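Local coordinates for putative signal recognition particle protein (Chaetomium thermophilum, PDB 5CK4) that binds GDP and GTP as the Arf-like GTPase beta subunit of the signal recognition particle receptor, associated with the endoplasmic reticulum membrane, at residues A186-L189 / Y190-L194; H201-N205 / S206-S210; N219-L223 / F224-P228; E282-E286 / F287-V291; G304-R307 / W308-I312. All coordinates share one frame; numbering follows the deposited sequence. Where two conformers were deposited one is given.

Contact 1: residues A186-L189 / Y190-L194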
# COMPACT_ATOMS: atom_id res chain seq x y z
N ALA A 186 3.60 6.34 -8.73
CA ALA A 186 2.88 5.28 -9.44
C ALA A 186 3.81 4.13 -9.81
O ALA A 186 3.40 2.98 -9.86
CB ALA A 186 2.24 5.83 -10.70
N SER A 187 5.07 4.45 -10.09
CA SER A 187 6.05 3.41 -10.40
C SER A 187 6.22 2.46 -9.21
O SER A 187 6.28 1.24 -9.38
CB SER A 187 7.38 4.05 -10.79
OG SER A 187 8.32 3.06 -11.12
N TYR A 188 6.30 3.01 -8.01
CA TYR A 188 6.38 2.22 -6.78
C TYR A 188 5.12 1.40 -6.58
O TYR A 188 5.18 0.19 -6.32
CB TYR A 188 6.60 3.13 -5.58
CG TYR A 188 7.05 2.44 -4.31
CD1 TYR A 188 7.31 1.07 -4.26
CD2 TYR A 188 7.24 3.18 -3.14
CE1 TYR A 188 7.72 0.45 -3.08
CE2 TYR A 188 7.64 2.58 -1.97
CZ TYR A 188 7.89 1.21 -1.94
OH TYR A 188 8.32 0.64 -0.76
N LEU A 189 3.97 2.06 -6.71
CA LEU A 189 2.69 1.36 -6.58
C LEU A 189 2.57 0.23 -7.60
O LEU A 189 2.08 -0.88 -7.29
CB LEU A 189 1.53 2.35 -6.71
CG LEU A 189 0.12 1.75 -6.64
CD1 LEU A 189 -0.10 1.05 -5.30
CD2 LEU A 189 -0.88 2.88 -6.83
N TYR A 190 3.01 0.49 -8.83
CA TYR A 190 3.00 -0.55 -9.86
C TYR A 190 3.72 -1.80 -9.37
O TYR A 190 3.19 -2.90 -9.47
CB TYR A 190 3.64 -0.03 -11.16
CG TYR A 190 3.43 -0.93 -12.39
CD1 TYR A 190 4.19 -2.07 -12.59
CD2 TYR A 190 2.47 -0.61 -13.34
CE1 TYR A 190 3.99 -2.88 -13.72
CE2 TYR A 190 2.27 -1.41 -14.47
CZ TYR A 190 3.03 -2.54 -14.65
OH TYR A 190 2.83 -3.34 -15.77
N ASP A 191 4.93 -1.63 -8.83
CA ASP A 191 5.73 -2.76 -8.35
C ASP A 191 5.07 -3.48 -7.18
O ASP A 191 5.16 -4.70 -7.06
CB ASP A 191 7.14 -2.32 -7.93
CG ASP A 191 8.00 -1.93 -9.12
OD1 ASP A 191 7.71 -2.38 -10.24
OD2 ASP A 191 8.97 -1.17 -8.91
N VAL A 192 4.44 -2.71 -6.29
CA VAL A 192 3.75 -3.29 -5.14
C VAL A 192 2.61 -4.21 -5.61
O VAL A 192 2.55 -5.38 -5.22
CB VAL A 192 3.21 -2.20 -4.18
CG1 VAL A 192 2.13 -2.74 -3.27
CG2 VAL A 192 4.37 -1.61 -3.34
N LEU A 193 1.72 -3.67 -6.43
CA LEU A 193 0.61 -4.45 -6.97
C LEU A 193 1.06 -5.62 -7.86
O LEU A 193 0.48 -6.71 -7.81
CB LEU A 193 -0.37 -3.53 -7.71
CG LEU A 193 -0.99 -2.43 -6.84
CD1 LEU A 193 -2.00 -1.62 -7.64
CD2 LEU A 193 -1.67 -3.05 -5.62
N LEU A 194 2.08 -5.40 -8.69
CA LEU A 194 2.56 -6.49 -9.57
C LEU A 194 3.15 -7.62 -8.73
O LEU A 194 3.02 -8.79 -9.06
CB LEU A 194 3.60 -5.99 -10.57
CG LEU A 194 4.01 -7.02 -11.63
CD1 LEU A 194 2.79 -7.41 -12.51
CD2 LEU A 194 5.16 -6.52 -12.50
O HOH W 1 9.67 1.59 -9.17

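Contact 2: residues H201-N205 / S206-S210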
# COMPACT_ATOMS: atom_id res chain seq x y z
N HIS A 201 -0.34 -15.71 -8.53
CA HIS A 201 -0.12 -16.63 -9.63
C HIS A 201 0.86 -17.77 -9.36
O HIS A 201 0.96 -18.71 -10.13
CB HIS A 201 0.30 -15.85 -10.87
CG HIS A 201 -0.84 -15.20 -11.58
ND1 HIS A 201 -0.88 -13.86 -11.88
CD2 HIS A 201 -2.01 -15.72 -12.03
CE1 HIS A 201 -2.01 -13.58 -12.50
NE2 HIS A 201 -2.71 -14.70 -12.61
N SER A 202 1.58 -17.68 -8.25
CA SER A 202 2.57 -18.69 -7.90
C SER A 202 1.89 -19.89 -7.26
O SER A 202 1.39 -19.79 -6.13
CB SER A 202 3.62 -18.10 -6.96
OG SER A 202 4.47 -19.13 -6.48
N ARG A 203 1.86 -21.02 -7.96
CA ARG A 203 1.13 -22.20 -7.49
C ARG A 203 2.00 -23.45 -7.44
O ARG A 203 1.80 -24.38 -8.22
CB ARG A 203 -0.10 -22.47 -8.36
CG ARG A 203 -1.09 -21.31 -8.41
CD ARG A 203 -1.72 -21.03 -7.06
NE ARG A 203 -2.48 -19.78 -7.07
CZ ARG A 203 -3.81 -19.69 -7.18
NH1 ARG A 203 -4.54 -20.79 -7.27
NH2 ARG A 203 -4.40 -18.49 -7.18
N LYS A 204 2.95 -23.47 -6.52
CA LYS A 204 3.74 -24.67 -6.28
C LYS A 204 2.80 -25.78 -5.82
O LYS A 204 3.03 -26.96 -6.10
CB LYS A 204 4.82 -24.39 -5.25
CG LYS A 204 5.73 -23.24 -5.63
CD LYS A 204 6.31 -23.44 -7.02
CE LYS A 204 7.38 -22.40 -7.32
NZ LYS A 204 8.04 -22.65 -8.64
N ASN A 205 1.75 -25.40 -5.11
CA ASN A 205 0.58 -26.26 -4.98
C ASN A 205 -0.63 -25.45 -5.42
O ASN A 205 -0.62 -24.22 -5.36
CB ASN A 205 0.42 -26.81 -3.56
CG ASN A 205 -0.03 -25.77 -2.58
OD1 ASN A 205 -1.22 -25.53 -2.40
ND2 ASN A 205 0.93 -25.13 -1.92
N SER A 206 -1.68 -26.14 -5.88
CA SER A 206 -2.81 -25.50 -6.55
C SER A 206 -3.56 -24.44 -5.73
O SER A 206 -4.30 -23.63 -6.29
CB SER A 206 -3.79 -26.55 -7.07
OG SER A 206 -4.25 -27.38 -6.01
N ARG A 207 -3.37 -24.44 -4.41
CA ARG A 207 -4.15 -23.57 -3.54
C ARG A 207 -3.79 -22.08 -3.64
O ARG A 207 -2.61 -21.72 -3.73
CB ARG A 207 -4.08 -24.05 -2.09
CG ARG A 207 -4.68 -25.44 -1.89
CD ARG A 207 -6.08 -25.52 -2.49
NE ARG A 207 -6.71 -26.84 -2.31
CZ ARG A 207 -7.93 -27.15 -2.73
NH1 ARG A 207 -8.67 -26.24 -3.36
NH2 ARG A 207 -8.42 -28.37 -2.53
N ALA A 208 -4.81 -21.24 -3.63
CA ALA A 208 -4.62 -19.79 -3.67
C ALA A 208 -4.08 -19.31 -2.33
O ALA A 208 -4.46 -19.83 -1.28
CB ALA A 208 -5.93 -19.09 -4.00
N PRO A 209 -3.17 -18.33 -2.36
CA PRO A 209 -2.64 -17.76 -1.12
C PRO A 209 -3.70 -16.94 -0.40
O PRO A 209 -4.73 -16.61 -0.97
CB PRO A 209 -1.51 -16.85 -1.62
CG PRO A 209 -1.96 -16.43 -2.98
CD PRO A 209 -2.61 -17.67 -3.56
N SER A 210 -3.44 -16.63 0.87
CA SER A 210 -4.34 -15.80 1.65
C SER A 210 -4.39 -14.41 1.04
O SER A 210 -3.43 -13.97 0.40
CB SER A 210 -3.84 -15.72 3.09
OG SER A 210 -2.57 -15.08 3.14

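Contact 3: residues N219-L223 / F224-P228. With GDP (guanosine-5'-diphosphate), chain C.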
# COMPACT_ATOMS: atom_id res chain seq x y z
N ASN A 219 -2.97 10.79 1.70
CA ASN A 219 -2.71 11.59 2.90
C ASN A 219 -2.64 13.10 2.63
O ASN A 219 -2.53 13.53 1.48
CB ASN A 219 -1.38 11.13 3.54
CG ASN A 219 -1.22 11.63 4.97
OD1 ASN A 219 -2.21 11.87 5.67
ND2 ASN A 219 0.03 11.80 5.41
N LYS A 220 -2.66 13.87 3.72
CA LYS A 220 -2.54 15.34 3.71
C LYS A 220 -3.77 16.04 3.12
O LYS A 220 -3.64 17.10 2.52
CB LYS A 220 -1.22 15.83 3.04
CG LYS A 220 0.04 15.02 3.47
CD LYS A 220 1.35 15.75 3.22
CE LYS A 220 2.55 14.84 3.54
NZ LYS A 220 3.88 15.53 3.29
N GLN A 221 -4.95 15.46 3.31
CA GLN A 221 -6.19 16.10 2.84
C GLN A 221 -6.54 17.39 3.60
O GLN A 221 -7.48 18.10 3.22
CB GLN A 221 -7.37 15.13 2.87
CG GLN A 221 -7.25 13.97 1.90
CD GLN A 221 -7.37 14.39 0.45
OE1 GLN A 221 -8.10 15.32 0.12
NE2 GLN A 221 -6.65 13.70 -0.44
N ASP A 222 -5.78 17.71 4.64
CA ASP A 222 -5.94 18.99 5.34
C ASP A 222 -5.45 20.14 4.45
O ASP A 222 -5.91 21.27 4.59
CB ASP A 222 -5.16 18.97 6.65
CG ASP A 222 -3.68 18.62 6.46
OD1 ASP A 222 -3.40 17.55 5.89
OD2 ASP A 222 -2.82 19.42 6.88
N LEU A 223 -4.54 19.85 3.54
CA LEU A 223 -3.96 20.89 2.68
C LEU A 223 -4.92 21.29 1.58
O LEU A 223 -5.56 20.44 0.97
CB LEU A 223 -2.64 20.40 2.07
CG LEU A 223 -1.51 20.14 3.08
CD1 LEU A 223 -0.26 19.59 2.37
CD2 LEU A 223 -1.16 21.41 3.82
N PHE A 224 -5.03 22.59 1.32
CA PHE A 224 -5.97 23.07 0.31
C PHE A 224 -5.63 22.59 -1.10
O PHE A 224 -6.52 22.51 -1.95
CB PHE A 224 -6.08 24.60 0.34
CG PHE A 224 -6.93 25.10 1.46
CD1 PHE A 224 -8.31 25.00 1.40
CD2 PHE A 224 -6.36 25.67 2.59
CE1 PHE A 224 -9.11 25.46 2.44
CE2 PHE A 224 -7.15 26.13 3.64
CZ PHE A 224 -8.52 26.02 3.56
N THR A 225 -4.36 22.26 -1.33
CA THR A 225 -3.91 21.80 -2.64
C THR A 225 -3.96 20.28 -2.79
O THR A 225 -3.52 19.75 -3.81
CB THR A 225 -2.47 22.25 -2.92
OG1 THR A 225 -1.61 21.72 -1.91
CG2 THR A 225 -2.37 23.76 -2.92
N ALA A 226 -4.47 19.58 -1.79
CA ALA A 226 -4.56 18.13 -1.87
C ALA A 226 -5.52 17.68 -2.97
O ALA A 226 -6.61 18.22 -3.12
CB ALA A 226 -4.99 17.54 -0.53
N VAL A 227 -5.11 16.70 -3.75
CA VAL A 227 -5.98 16.08 -4.75
C VAL A 227 -6.98 15.17 -4.02
O VAL A 227 -6.58 14.32 -3.24
CB VAL A 227 -5.14 15.27 -5.76
CG1 VAL A 227 -6.02 14.50 -6.73
CG2 VAL A 227 -4.16 16.19 -6.51
N PRO A 228 -8.29 15.36 -4.26
CA PRO A 228 -9.29 14.51 -3.59
C PRO A 228 -9.15 13.04 -4.02
O PRO A 228 -8.69 12.76 -5.13
CB PRO A 228 -10.63 15.09 -4.05
CG PRO A 228 -10.32 15.90 -5.26
CD PRO A 228 -8.91 16.39 -5.11
PB GDP C . 7.80 9.76 5.87
O1B GDP C . 8.09 8.90 7.07
O2B GDP C . 6.89 9.00 4.91
O3B GDP C . 9.05 10.13 5.10
O3A GDP C . 7.03 11.11 6.26
PA GDP C . 7.07 11.90 7.67
O1A GDP C . 6.31 11.16 8.72
O2A GDP C . 8.48 12.25 8.08
O5' GDP C . 6.25 13.17 7.17
C5' GDP C . 6.79 14.02 6.17
C4' GDP C . 6.27 15.42 6.43
O4' GDP C . 4.88 15.48 6.13
C3' GDP C . 6.42 15.82 7.89
O3' GDP C . 6.71 17.22 7.92
C2' GDP C . 5.03 15.61 8.47
O2' GDP C . 4.74 16.49 9.55
C1' GDP C . 4.16 15.95 7.28
N9 GDP C . 2.84 15.30 7.34
C8 GDP C . 2.56 14.01 7.62
N7 GDP C . 1.21 13.79 7.55
C5 GDP C . 0.64 14.95 7.20
C6 GDP C . -0.73 15.42 6.97
O6 GDP C . -1.69 14.62 7.07
N1 GDP C . -0.90 16.71 6.61
C2 GDP C . 0.13 17.58 6.50
N2 GDP C . -0.11 18.86 6.16
N3 GDP C . 1.42 17.21 6.71
C4 GDP C . 1.71 15.94 7.06
O HOH W 2 -9.14 17.25 -1.47

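Contact 4: residues E282-E286 / F287-V291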
# COMPACT_ATOMS: atom_id res chain seq x y z
N GLU A 282 -10.32 -1.94 -9.68
CA GLU A 282 -11.29 -3.01 -9.51
C GLU A 282 -10.90 -4.27 -10.28
O GLU A 282 -11.28 -5.39 -9.92
CB GLU A 282 -12.69 -2.55 -9.92
CG GLU A 282 -13.35 -1.62 -8.90
CD GLU A 282 -12.88 -0.18 -8.99
OE1 GLU A 282 -12.05 0.14 -9.87
OE2 GLU A 282 -13.36 0.65 -8.19
N GLU A 283 -10.15 -4.10 -11.36
CA GLU A 283 -9.82 -5.26 -12.18
C GLU A 283 -8.87 -6.23 -11.43
O GLU A 283 -8.76 -7.41 -11.77
CB GLU A 283 -9.25 -4.81 -13.52
CG GLU A 283 -7.74 -4.68 -13.63
CD GLU A 283 -7.34 -4.24 -15.04
OE1 GLU A 283 -8.00 -3.33 -15.58
OE2 GLU A 283 -6.38 -4.81 -15.62
N MET A 284 -8.23 -5.73 -10.37
CA MET A 284 -7.35 -6.57 -9.56
C MET A 284 -8.09 -7.64 -8.76
O MET A 284 -7.46 -8.56 -8.21
CB MET A 284 -6.47 -5.72 -8.64
CG MET A 284 -5.62 -4.67 -9.39
SD MET A 284 -4.52 -5.38 -10.65
CE MET A 284 -3.37 -6.34 -9.64
N MET A 285 -9.41 -7.53 -8.70
CA MET A 285 -10.20 -8.58 -8.04
C MET A 285 -10.14 -9.90 -8.80
O MET A 285 -10.46 -10.95 -8.26
CB MET A 285 -11.64 -8.13 -7.81
CG MET A 285 -11.78 -7.15 -6.65
SD MET A 285 -11.35 -7.88 -5.05
CE MET A 285 -12.47 -9.27 -5.00
N GLU A 286 -9.70 -9.85 -10.05
CA GLU A 286 -9.49 -11.08 -10.81
C GLU A 286 -8.43 -11.94 -10.11
O GLU A 286 -8.39 -13.15 -10.26
CB GLU A 286 -9.05 -10.73 -12.24
CG GLU A 286 -8.83 -11.91 -13.16
CD GLU A 286 -9.16 -11.57 -14.60
OE1 GLU A 286 -10.05 -10.72 -14.81
OE2 GLU A 286 -8.52 -12.15 -15.51
N PHE A 287 -7.57 -11.29 -9.32
CA PHE A 287 -6.55 -11.98 -8.53
C PHE A 287 -6.87 -11.90 -7.04
O PHE A 287 -5.97 -11.94 -6.21
CB PHE A 287 -5.18 -11.38 -8.81
CG PHE A 287 -4.98 -11.04 -10.26
CD1 PHE A 287 -5.05 -12.02 -11.23
CD2 PHE A 287 -4.76 -9.73 -10.66
CE1 PHE A 287 -4.89 -11.71 -12.57
CE2 PHE A 287 -4.59 -9.41 -12.00
CZ PHE A 287 -4.66 -10.41 -12.96
N ASP A 288 -8.16 -11.77 -6.73
CA ASP A 288 -8.64 -11.63 -5.36
C ASP A 288 -7.89 -10.55 -4.58
O ASP A 288 -7.67 -10.66 -3.37
CB ASP A 288 -8.59 -12.98 -4.63
CG ASP A 288 -9.52 -14.00 -5.25
OD1 ASP A 288 -10.61 -13.61 -5.72
OD2 ASP A 288 -9.16 -15.20 -5.28
N MET A 289 -7.51 -9.49 -5.29
CA MET A 289 -6.79 -8.38 -4.66
C MET A 289 -7.72 -7.17 -4.54
O MET A 289 -8.03 -6.52 -5.54
CB MET A 289 -5.56 -8.00 -5.50
CG MET A 289 -4.39 -8.99 -5.43
SD MET A 289 -3.05 -8.51 -6.56
CE MET A 289 -2.95 -6.76 -6.14
N GLU A 290 -8.19 -6.88 -3.33
CA GLU A 290 -9.02 -5.70 -3.13
C GLU A 290 -8.13 -4.47 -2.98
O GLU A 290 -7.27 -4.44 -2.12
CB GLU A 290 -9.92 -5.88 -1.91
CG GLU A 290 -10.96 -4.79 -1.77
CD GLU A 290 -11.83 -4.97 -0.54
OE1 GLU A 290 -11.63 -5.96 0.19
OE2 GLU A 290 -12.72 -4.13 -0.33
N VAL A 291 -8.35 -3.47 -3.84
CA VAL A 291 -7.51 -2.27 -3.84
C VAL A 291 -8.43 -1.07 -3.79
O VAL A 291 -9.29 -0.92 -4.67
CB VAL A 291 -6.58 -2.20 -5.08
CG1 VAL A 291 -5.68 -0.97 -4.99
CG2 VAL A 291 -5.71 -3.46 -5.17
O HOH W 3 -10.79 0.47 -6.17

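Contact 5: residues G304-R307 / W308-I312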
# COMPACT_ATOMS: atom_id res chain seq x y z
N GLY A 304 -9.34 13.03 8.89
CA GLY A 304 -8.54 12.29 9.85
C GLY A 304 -8.11 10.93 9.37
O GLY A 304 -8.08 10.66 8.16
N ALA A 305 -7.79 10.04 10.31
CA ALA A 305 -7.22 8.74 9.94
C ALA A 305 -8.12 7.56 10.32
O ALA A 305 -7.80 6.42 9.98
CB ALA A 305 -5.85 8.58 10.58
N GLU A 306 -9.23 7.81 11.00
CA GLU A 306 -10.08 6.73 11.49
C GLU A 306 -10.69 5.84 10.41
O GLU A 306 -10.83 4.62 10.61
CB GLU A 306 -11.16 7.26 12.44
CG GLU A 306 -10.65 7.54 13.84
CD GLU A 306 -10.20 6.28 14.58
OE1 GLU A 306 -10.70 5.18 14.26
OE2 GLU A 306 -9.34 6.39 15.48
N ARG A 307 -11.07 6.42 9.28
CA ARG A 307 -11.63 5.62 8.19
C ARG A 307 -10.59 4.63 7.66
O ARG A 307 -10.95 3.51 7.26
CB ARG A 307 -12.14 6.50 7.05
CG ARG A 307 -13.38 7.31 7.38
CD ARG A 307 -14.24 7.52 6.14
NE ARG A 307 -14.69 6.25 5.58
CZ ARG A 307 -14.58 5.91 4.29
NH1 ARG A 307 -14.03 6.76 3.42
NH2 ARG A 307 -15.02 4.73 3.88
N TRP A 308 -9.32 5.03 7.63
CA TRP A 308 -8.25 4.13 7.23
C TRP A 308 -8.18 2.95 8.20
O TRP A 308 -8.12 1.80 7.77
CB TRP A 308 -6.89 4.84 7.22
CG TRP A 308 -6.66 5.84 6.14
CD1 TRP A 308 -7.27 5.92 4.93
CD2 TRP A 308 -5.72 6.92 6.18
NE1 TRP A 308 -6.78 6.98 4.21
CE2 TRP A 308 -5.82 7.62 4.96
CE3 TRP A 308 -4.81 7.38 7.15
CZ2 TRP A 308 -5.03 8.73 4.67
CZ3 TRP A 308 -4.03 8.49 6.85
CH2 TRP A 308 -4.15 9.15 5.62
N TRP A 309 -8.19 3.23 9.51
CA TRP A 309 -8.10 2.17 10.51
C TRP A 309 -9.28 1.21 10.45
O TRP A 309 -9.14 0.02 10.70
CB TRP A 309 -8.01 2.73 11.94
CG TRP A 309 -6.91 3.74 12.21
CD1 TRP A 309 -7.02 4.89 12.94
CD2 TRP A 309 -5.54 3.69 11.77
NE1 TRP A 309 -5.82 5.55 12.98
CE2 TRP A 309 -4.89 4.84 12.27
CE3 TRP A 309 -4.80 2.79 11.00
CZ2 TRP A 309 -3.55 5.11 12.02
CZ3 TRP A 309 -3.46 3.06 10.75
CH2 TRP A 309 -2.85 4.21 11.27
N ARG A 310 -10.46 1.75 10.13
CA ARG A 310 -11.67 0.95 10.04
C ARG A 310 -11.60 -0.02 8.86
O ARG A 310 -11.96 -1.20 8.99
CB ARG A 310 -12.89 1.86 9.89
CG ARG A 310 -14.23 1.15 9.89
CD ARG A 310 -15.36 2.15 10.05
NE ARG A 310 -15.25 2.93 11.29
CZ ARG A 310 -14.82 4.19 11.36
NH1 ARG A 310 -14.46 4.84 10.26
NH2 ARG A 310 -14.74 4.81 12.53
N TRP A 311 -11.14 0.48 7.72
CA TRP A 311 -11.04 -0.31 6.50
C TRP A 311 -10.13 -1.53 6.72
O TRP A 311 -10.48 -2.66 6.36
CB TRP A 311 -10.53 0.56 5.36
CG TRP A 311 -10.62 -0.05 3.99
CD1 TRP A 311 -11.65 0.08 3.10
CD2 TRP A 311 -9.64 -0.87 3.34
NE1 TRP A 311 -11.37 -0.61 1.94
CE2 TRP A 311 -10.14 -1.20 2.07
CE3 TRP A 311 -8.38 -1.36 3.72
CZ2 TRP A 311 -9.43 -2.00 1.18
CZ3 TRP A 311 -7.68 -2.15 2.83
CH2 TRP A 311 -8.20 -2.46 1.58
N ILE A 312 -8.97 -1.28 7.32
CA ILE A 312 -8.01 -2.34 7.62
C ILE A 312 -8.55 -3.31 8.66
O ILE A 312 -8.46 -4.54 8.50
CB ILE A 312 -6.67 -1.76 8.12
CG1 ILE A 312 -6.00 -0.94 7.01
CG2 ILE A 312 -5.74 -2.87 8.60
CD1 ILE A 312 -5.45 -1.75 5.86
O HOH W 4 -9.30 8.40 6.74
O HOH W 5 -6.60 7.76 14.53

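Contact 1: residues A186-L189 / Y190-L194
Four consecutive main-chain bonds tie Ala186, Ser187, Tyr188 and Leu189 to Tyr190, Asp191, Val192 and Leu193, the i to i+4 pattern of an alpha helix. This is the middle of helix 180-201 of the GTPase fold, whose side chains here touch strand 21-25 and helices 123-131 and 229-249. Leu193 N to Leu189 O measures 2.9 Å, and Tyr190 N to Ala186 O 2.7 Å.

Apolar pairs follow the same spacing on two buried flanks. CG of Tyr188 stands anti to the backbone N (chi1 -165°), and its ring atom CE1 comes 3.9 Å from Val192 CG2, the methyl beside the Val192 backbone N. Both side chains reach Ile25 of strand 21-25, and Arg123 makes a cation-pi contact with the Tyr188 ring. Leu189 CD1 lies 3.9 Å from Leu193 CG and about as close to Leu193 CD1; Phe281 packs on both leucines. Tyr190 sends its ring away from the preceding turn along helix 229-249, where OH is hydrogen-bonded to Gly269 O and Leu271 N and Arg247 makes a cation-pi contact with the ring.

The polar side chains sit on the less buried flank. Ser187 and Asp191 are one turn apart and meet through a shared water, which donates to Asp191 OD2 at 2.9 Å and stands 2.8 Å from Ser187 OG.

Contact 2: residues H201-N205 / S206-S210
Arg203 folds its side chain back over the Ser206-Pro209 backbone, in the loop that leaves helix 180-201 and leads to strand 214-219. Ser206 offers its carbonyl: Arg203 NH1 donates to Ser206 O at 3.0 Å, with an N-H...O angle of 140° and the oxygen tilted from the guanidinium plane. The bend at chi2 of Arg203 (-65°) turns the chain so that this end can reach it.

Next, Arg207 N donates to Asn205 OD1 at 3.1 Å, an Asx turn. Asn205 CG sits between its own backbone N and carbonyl carbon (chi1 72°), which brings OD1 within reach, and the Arg207 amide approaches from above the plane of the side-chain carbonyl. The same oxygen lies 3.2 Å from Arg207 CB, while the poorly ordered guanidinium of Arg207 leads away. Ala208 covers one face of the Arg203 guanidinium, with its CA 3.6 Å above the centre of the plane and CB 3.6 Å from Arg203 NH2. Pro209 adds CD at 4.1 Å from Arg203 NE, the nitrogen that is hydrogen-bonded to Phe200 O.

A leucine in place of Arg203 would probably leave Ser206 O without NH1 and Phe200 O without NE, and free the loop to shift against the helix end. An Asx turn and a bridging arginine thus shape the surface loop that joins helix 180-201 to strand 214-219 of the GTPase fold.

Contact 3: residues N219-L223 / F224-P228
Gln221 folds back at chi2 (-70°), with CG anti to its carbonyl carbon, and this turns its amide onto the chain that follows. NE2 donates to Val227 O at 2.9 Å along a nearly straight line (173°); the oxygen lies in the amide plane of Gln221, while NE2 stands above the carbonyl plane of Val227. A water lies 2.7 Å from Gln221 OE1 and 3.2 Å from Ala226 O.

Ala226 points its methyl into the bend, where CB is 3.4 Å from Lys220 O and close to Leu223 O. Two successive type I turns, Lys220 to Leu223 and Leu223 to Ala226, shape that bend, and the second is closed by Ala226 N to Leu223 O. The run Asn219-Lys220-Gln221-Asp222 is the NKxD motif of P-loop GTPases, the element that reads guanine. Asp222 accepts two hydrogen bonds from the base: GDP N1 to OD1 at 2.7 Å and GDP N2 to OD2 at 2.9 Å. Lys220, extended beyond CG, lays its methylenes over one face of the guanine and donates from NZ to GDP O4' at 3.0 Å, with a salt bridge to Asp170 and a hydrogen bond to Gly29 O of the P-loop also holding NZ. Asn219 ND2 is hydrogen-bonded to Ala30 O, and Leu223 CD2 packs 3.6 Å from GDP N2, beside the aspartate.

Contact 4: residues E282-E286 / F287-V291
A Schellman motif turns the chain of the 3-10 segment 282-286 toward strand 291-295, with the buried side chains of Met284, Phe287 and Met289 clustered beside it. Met284 O takes two backbone hydrogen bonds, from Phe287 N at 2.9 Å and from Met289 N at 3.1 Å, and the two donors come from opposite faces of its carbonyl plane. Asp288 N to Met285 O, also 2.9 Å, is the inner bond of the motif, and Asp288 itself takes the positive phi (50°) that goes with it as the chain reverses.

Met284 is bent at chi2 and chi3, which curls its methyl back beside Met289. The two side chains run side by side in the same direction, with Met284 CE 3.6 Å from Met289 CE. Met284 CE also meets the edge of the Phe287 ring, 3.8 Å from Phe287 CD2, and Met284 SD lies at the same ring's edge in a Met-aromatic contact, 5.4 Å from the centroid. One face of Phe287 is covered by Glu286 CB, a CH-pi contact centred 4.3 Å from the centroid and only 9° off the ring normal. On the outer side Met285 SD rests 3.7 Å from Glu290 CA.

Helix 180-201 closes over this cluster: Gln197 touches Met284 and Phe287, and Leu196 touches Met289. Salt bridges from Glu282 to Lys233 and from Glu283 to Arg244 tie the 3-10 segment to helix 229-249, while the backbone of Glu290 pairs with Val214 at the start of strand 214-219.

Contact 5: residues G304-R307 / W308-I312
Trp309 NE1 donates to a water at 2.8 Å, and the same water donates to Glu306 OE2 at 3.2 Å, joining the two side chains. Glu306 approaches the indole at its edge, carboxylate and ring planes 72° apart. Ala305 O lies over one face of the same indole, 3.4 Å above its plane and offset toward the rim. Three main-chain bonds start helix 306-313: Arg310 N to Glu306 O, the shortest at 2.9 Å, Trp309 N to Ala305 O and Trp311 N to Arg307 O.

Ala305 CB touches two indoles, 3.8 Å from Trp308 CE3 and 3.9 Å from Trp309 NE1. Trp309 has CG anti to the carbonyl carbon (chi1 -54°), which sets the ring back beside this first turn. A leucine in place of Trp309 would probably leave the water without its indole donor and open a gap beside Ala305 and Phe39, whose ring meets this indole edge-to-face. Trp308 turns to the sheet, where NE1 is hydrogen-bonded to Met294 O.

On the outer side the Arg310 guanidinium has Glu306 O over one face and Arg307 CG at its edge. Glu306 OE1 stays 4.4 Å from Arg310 NH2, well out of the guanidinium plane. Main-chain bonds, indole packing and a water bridge join this first turn, and the Glu306 carboxylate probably adds only a diffuse attraction to Arg310.

How the contacts relate
Along the chain the five contacts come in series through the P-loop GTPase fold. Contact 1 lies mid-way along helix 180-201, contact 2 in the loop beyond its end, contact 3 after strand 214-219, contact 4 before strand 291-295 and contact 5 on helix 306-313. Contacts 1 and 4, with centres 14 Å apart, touch through Leu193 and Met289; His201 and Phe287 join contacts 2 and 4. At the nucleotide, Asn219 of contact 3 packs on Trp308 of contact 5, whereas contacts 2 and 3 stand 39 Å apart between centres. The surface loop and the guanine-reading loop thus lie at the two ends of strand 214-219.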